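Local coordinates for phosphoserine phosphatase RsbX (PDB 3W42), which dephosphorylates the stressosome protein RsbS and so acts as a negative regulator of sigma-B in Bacillus subtilis, at residues Lys85-Phe97 and Phe102-Leu114. Sequence-based numbering, arbitrary orientation. Where two conformers were deposited one is given.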
loop_
_atom_site.group_PDB
_atom_site.type_symbol
_atom_site.label_atom_id
_atom_site.label_comp_id
_atom_site.label_asym_id
_atom_site.label_seq_id
_atom_site.Cartn_x
_atom_site.Cartn_y
_atom_site.Cartn_z
ATOM N N LYS A 85 -2.128 -21.475 -2.186
ATOM C CA LYS A 85 -0.941 -20.725 -1.777
ATOM C C LYS A 85 -1.116 -20.374 -0.298
ATOM O O LYS A 85 -2.176 -20.601 0.316
ATOM C CB LYS A 85 -0.760 -19.459 -2.642
ATOM C CG LYS A 85 -0.452 -19.639 -4.066
ATOM C CD LYS A 85 -0.019 -18.366 -4.779
ATOM C CE LYS A 85 0.319 -18.535 -6.256
ATOM N NZ LYS A 85 -0.824 -19.054 -7.020
ATOM N N ARG A 86 -0.107 -19.738 0.264
ATOM C CA ARG A 86 -0.209 -19.306 1.667
ATOM C C ARG A 86 -1.335 -18.274 1.867
ATOM O O ARG A 86 -1.917 -18.250 2.924
ATOM C CB ARG A 86 1.076 -18.656 2.152
ATOM C CG ARG A 86 2.281 -19.623 2.324
ATOM C CD ARG A 86 2.320 -20.246 3.681
ATOM N NE ARG A 86 3.527 -20.985 4.014
ATOM C CZ ARG A 86 3.625 -22.324 4.062
ATOM N NH1 ARG A 86 2.650 -23.158 3.693
ATOM N NH2 ARG A 86 4.740 -22.823 4.527
ATOM N N GLY A 87 -1.549 -17.403 0.893
ATOM C CA GLY A 87 -2.421 -16.271 1.090
ATOM C C GLY A 87 -1.635 -15.049 1.365
ATOM O O GLY A 87 -0.437 -15.062 1.590
ATOM N N ALA A 88 -2.345 -13.896 1.441
ATOM C CA ALA A 88 -1.691 -12.619 1.704
ATOM C C ALA A 88 -2.671 -11.615 2.257
ATOM O O ALA A 88 -3.884 -11.679 1.893
ATOM C CB ALA A 88 -1.066 -12.032 0.428
ATOM N N THR A 89 -2.232 -10.682 3.035
ATOM C CA THR A 89 -2.969 -9.470 3.283
ATOM C C THR A 89 -2.592 -8.449 2.205
ATOM O O THR A 89 -1.444 -8.469 1.718
ATOM C CB THR A 89 -2.792 -8.969 4.722
ATOM O OG1 THR A 89 -1.378 -8.658 4.879
ATOM C CG2 THR A 89 -3.231 -9.976 5.732
ATOM N N ALA A 90 -3.516 -7.582 1.775
ATOM C CA ALA A 90 -3.199 -6.715 0.659
ATOM C C ALA A 90 -4.143 -5.519 0.618
ATOM O O ALA A 90 -5.289 -5.595 1.054
ATOM C CB ALA A 90 -3.362 -7.469 -0.670
ATOM N N SER A 91 -3.643 -4.453 0.024
ATOM C CA SER A 91 -4.349 -3.210 -0.193
ATOM C C SER A 91 -4.059 -2.715 -1.553
ATOM O O SER A 91 -2.909 -2.733 -2.028
ATOM C CB SER A 91 -3.927 -2.175 0.802
ATOM O OG SER A 91 -4.251 -2.651 2.123
ATOM N N ILE A 92 -5.105 -2.238 -2.272
ATOM C CA ILE A 92 -5.001 -1.761 -3.633
ATOM C C ILE A 92 -5.658 -0.384 -3.731
ATOM O O ILE A 92 -6.780 -0.178 -3.276
ATOM C CB ILE A 92 -5.692 -2.697 -4.627
ATOM C CG1 ILE A 92 -5.077 -4.107 -4.503
ATOM C CG2 ILE A 92 -5.450 -2.236 -6.082
ATOM C CD1 ILE A 92 -5.739 -5.155 -5.456
ATOM N N LEU A 93 -4.921 0.582 -4.287
ATOM C CA LEU A 93 -5.316 1.974 -4.415
ATOM C C LEU A 93 -5.206 2.391 -5.865
ATOM O O LEU A 93 -4.157 2.210 -6.493
ATOM C CB LEU A 93 -4.402 2.832 -3.565
ATOM C CG LEU A 93 -4.582 4.347 -3.624
ATOM C CD1 LEU A 93 -5.949 4.775 -3.091
ATOM C CD2 LEU A 93 -3.483 5.073 -2.888
ATOM N N LYS A 94 -6.233 3.038 -6.393
ATOM C CA LYS A 94 -6.197 3.700 -7.696
ATOM C C LYS A 94 -6.554 5.158 -7.510
ATOM O O LYS A 94 -7.402 5.504 -6.684
ATOM C CB LYS A 94 -7.140 3.030 -8.691
ATOM C CG LYS A 94 -6.615 1.701 -9.268
ATOM C CD LYS A 94 -7.641 0.929 -10.095
ATOM C CE LYS A 94 -8.134 1.703 -11.321
ATOM N NZ LYS A 94 -7.199 1.713 -12.421
ATOM N N ILE A 95 -5.917 6.018 -8.288
ATOM C CA ILE A 95 -6.142 7.460 -8.246
ATOM C C ILE A 95 -6.330 7.970 -9.648
ATOM O O ILE A 95 -5.536 7.696 -10.528
ATOM C CB ILE A 95 -5.032 8.224 -7.529
ATOM C CG1 ILE A 95 -4.703 7.617 -6.178
ATOM C CG2 ILE A 95 -5.406 9.692 -7.507
ATOM C CD1 ILE A 95 -3.549 8.293 -5.401
ATOM N N ASN A 96 -7.389 8.766 -9.866
ATOM C CA ASN A 96 -7.562 9.521 -11.097
ATOM C C ASN A 96 -7.256 11.007 -10.784
ATOM O O ASN A 96 -7.933 11.615 -9.952
ATOM C CB ASN A 96 -9.017 9.364 -11.633
ATOM C CG ASN A 96 -9.134 10.134 -12.905
ATOM O OD1 ASN A 96 -9.240 11.353 -12.911
ATOM N ND2 ASN A 96 -9.037 9.407 -14.072
ATOM N N PHE A 97 -6.224 11.520 -11.405
ATOM C CA PHE A 97 -5.738 12.839 -11.033
ATOM C C PHE A 97 -6.676 13.964 -11.483
ATOM O O PHE A 97 -6.891 14.902 -10.705
ATOM C CB PHE A 97 -4.341 13.135 -11.557
ATOM C CG PHE A 97 -3.318 12.102 -11.127
ATOM C CD1 PHE A 97 -3.199 11.773 -9.790
ATOM C CD2 PHE A 97 -2.460 11.479 -12.028
ATOM C CE1 PHE A 97 -2.201 10.861 -9.385
ATOM C CE2 PHE A 97 -1.546 10.601 -11.617
ATOM C CZ PHE A 97 -1.384 10.301 -10.316
ATOM N N PHE A 102 -9.993 8.909 -5.580
ATOM C CA PHE A 102 -9.357 7.647 -5.336
ATOM C C PHE A 102 -10.347 6.570 -5.059
ATOM O O PHE A 102 -11.465 6.824 -4.579
ATOM C CB PHE A 102 -8.292 7.775 -4.211
ATOM C CG PHE A 102 -8.820 7.928 -2.825
ATOM C CD1 PHE A 102 -9.107 6.850 -2.034
ATOM C CD2 PHE A 102 -9.027 9.205 -2.313
ATOM C CE1 PHE A 102 -9.533 6.980 -0.788
ATOM C CE2 PHE A 102 -9.462 9.383 -0.985
ATOM C CZ PHE A 102 -9.651 8.233 -0.244
ATOM N N THR A 103 -9.925 5.325 -5.319
ATOM C CA THR A 103 -10.711 4.166 -5.009
ATOM C C THR A 103 -9.740 3.176 -4.271
ATOM O O THR A 103 -8.558 3.068 -4.618
ATOM C CB THR A 103 -11.293 3.523 -6.211
ATOM O OG1 THR A 103 -10.322 3.318 -7.234
ATOM C CG2 THR A 103 -12.495 4.307 -6.771
ATOM N N TYR A 104 -10.257 2.483 -3.286
ATOM C CA TYR A 104 -9.445 1.676 -2.391
ATOM C C TYR A 104 -10.168 0.451 -1.964
ATOM O O TYR A 104 -11.352 0.504 -1.566
ATOM C CB TYR A 104 -9.085 2.528 -1.126
ATOM C CG TYR A 104 -8.255 1.810 -0.111
ATOM C CD1 TYR A 104 -6.899 1.541 -0.382
ATOM C CD2 TYR A 104 -8.801 1.335 1.070
ATOM C CE1 TYR A 104 -6.121 0.875 0.565
ATOM C CE2 TYR A 104 -8.015 0.642 2.005
ATOM C CZ TYR A 104 -6.674 0.428 1.728
ATOM O OH TYR A 104 -5.857 -0.241 2.601
ATOM N N CYS A 105 -9.483 -0.696 -1.972
ATOM C CA CYS A 105 -10.041 -1.940 -1.495
ATOM C C CYS A 105 -8.919 -2.722 -0.842
ATOM O O CYS A 105 -7.809 -2.791 -1.366
ATOM C CB CYS A 105 -10.692 -2.716 -2.591
ATOM S SG CYS A 105 -11.630 -4.167 -2.111
ATOM N N SER A 106 -9.223 -3.371 0.281
ATOM C CA SER A 106 -8.236 -4.050 1.111
ATOM C C SER A 106 -8.853 -5.224 1.824
ATOM O O SER A 106 -10.042 -5.188 2.204
ATOM C CB SER A 106 -7.723 -3.014 2.100
ATOM O OG SER A 106 -6.806 -3.547 3.020
ATOM N N VAL A 107 -8.028 -6.248 2.089
ATOM C CA VAL A 107 -8.363 -7.292 3.062
ATOM C C VAL A 107 -7.102 -7.546 3.895
ATOM O O VAL A 107 -6.049 -7.818 3.327
ATOM C CB VAL A 107 -8.836 -8.594 2.414
ATOM C CG1 VAL A 107 -9.078 -9.672 3.457
ATOM C CG2 VAL A 107 -10.127 -8.337 1.573
ATOM N N GLY A 108 -7.242 -7.469 5.210
ATOM C CA GLY A 108 -6.142 -7.753 6.082
ATOM C C GLY A 108 -5.553 -6.540 6.725
ATOM O O GLY A 108 -6.223 -5.542 6.963
ATOM N N ASN A 109 -4.272 -6.645 7.110
ATOM C CA ASN A 109 -3.628 -5.725 8.020
ATOM C C ASN A 109 -2.643 -4.793 7.355
ATOM O O ASN A 109 -1.866 -4.134 8.070
ATOM C CB ASN A 109 -3.001 -6.487 9.196
ATOM C CG ASN A 109 -1.769 -7.247 8.767
ATOM O OD1 ASN A 109 -1.518 -7.431 7.563
ATOM N ND2 ASN A 109 -1.014 -7.682 9.766
ATOM N N VAL A 110 -2.700 -4.636 6.052
ATOM C CA VAL A 110 -1.965 -3.597 5.384
ATOM C C VAL A 110 -2.777 -2.330 5.465
ATOM O O VAL A 110 -3.980 -2.312 5.107
ATOM C CB VAL A 110 -1.682 -3.999 3.866
ATOM C CG1 VAL A 110 -0.918 -2.893 3.156
ATOM C CG2 VAL A 110 -0.926 -5.309 3.805
ATOM N N ARG A 111 -2.227 -1.279 6.035
ATOM C CA ARG A 111 -2.967 -0.082 6.411
ATOM C C ARG A 111 -2.792 1.040 5.401
ATOM O O ARG A 111 -1.749 1.158 4.768
ATOM C CB ARG A 111 -2.522 0.393 7.759
ATOM C CG ARG A 111 -2.626 -0.656 8.937
ATOM C CD ARG A 111 -3.947 -1.270 9.047
ATOM N NE ARG A 111 -4.992 -0.334 9.408
ATOM C CZ ARG A 111 -5.302 0.063 10.649
ATOM N NH1 ARG A 111 -4.699 -0.540 11.698
ATOM N NH2 ARG A 111 -6.254 0.974 10.839
ATOM N N PHE A 112 -3.808 1.864 5.283
ATOM C CA PHE A 112 -3.822 3.018 4.415
ATOM C C PHE A 112 -4.348 4.199 5.206
ATOM O O PHE A 112 -5.389 4.115 5.876
ATOM C CB PHE A 112 -4.759 2.769 3.207
ATOM C CG PHE A 112 -5.013 3.933 2.305
ATOM C CD1 PHE A 112 -4.009 4.752 1.802
ATOM C CD2 PHE A 112 -6.307 4.179 1.819
ATOM C CE1 PHE A 112 -4.295 5.749 0.893
ATOM C CE2 PHE A 112 -6.602 5.166 0.926
ATOM C CZ PHE A 112 -5.591 5.982 0.449
ATOM N N ILE A 113 -3.612 5.317 5.151
ATOM C CA ILE A 113 -3.992 6.549 5.799
ATOM C C ILE A 113 -3.798 7.679 4.809
ATOM O O ILE A 113 -2.685 7.819 4.274
ATOM C CB ILE A 113 -3.098 6.826 7.108
ATOM C CG1 ILE A 113 -3.144 5.637 8.083
ATOM C CG2 ILE A 113 -3.616 8.124 7.726
ATOM C CD1 ILE A 113 -2.114 4.589 7.886
ATOM N N LEU A 114 -4.823 8.464 4.558
ATOM C CA LEU A 114 -4.743 9.649 3.687
ATOM C C LEU A 114 -5.119 10.856 4.538
ATOM O O LEU A 114 -6.189 10.930 5.107
ATOM C CB LEU A 114 -5.589 9.477 2.443
ATOM C CG LEU A 114 -5.526 10.655 1.409
ATOM C CD1 LEU A 114 -5.631 10.122 -0.058
ATOM C CD2 LEU A 114 -6.489 11.787 1.746
HETATM O O HOH W 1 -9.896 5.906 -8.706
#
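Ser91 OG sits among three oxygens in the tight part of this contact. It shares a hydrogen bond with Ser106 OG at 2.9 Å. Tyr104 OH is also 2.9 Å from Ser91 OG, and Val110 O offers a weak bond; which takes the single proton stays open. Tyr104 reaches Ser91 because CG is anti to the backbone N (chi1 180°), which carries the ring along strand 88-96. Phe112 CD2 stands 3.4 Å above the centre of the Tyr104 ring. Leu93 crosses Phe112 at about a right angle, with CD1 3.8 Å from Phe112 CZ. Strands 88-96 and 102-107 form an antiparallel beta hairpin within one sheet of the PP2C-type sandwich. The chain then crosses to the other sheet as strand 111-114, and Phe112 points back onto Leu93 and Tyr104, between the sheets. Six backbone hydrogen bonds join the hairpin, pairing Ala90 with Val107, Ile92 with Cys105 and Lys94 with Thr103. Near the manganese, Thr89 OG1 donates to Asn109 OD1 (3.0 Å), while Asn109 ND2 bonds to the metal ligand Asp156. The looser side lies at Lys94 and Thr103, both partly exposed. There a water bonds to Thr103 OG1 and weakly to Lys94 O, and Lys94 NZ turns away to Ala67 O.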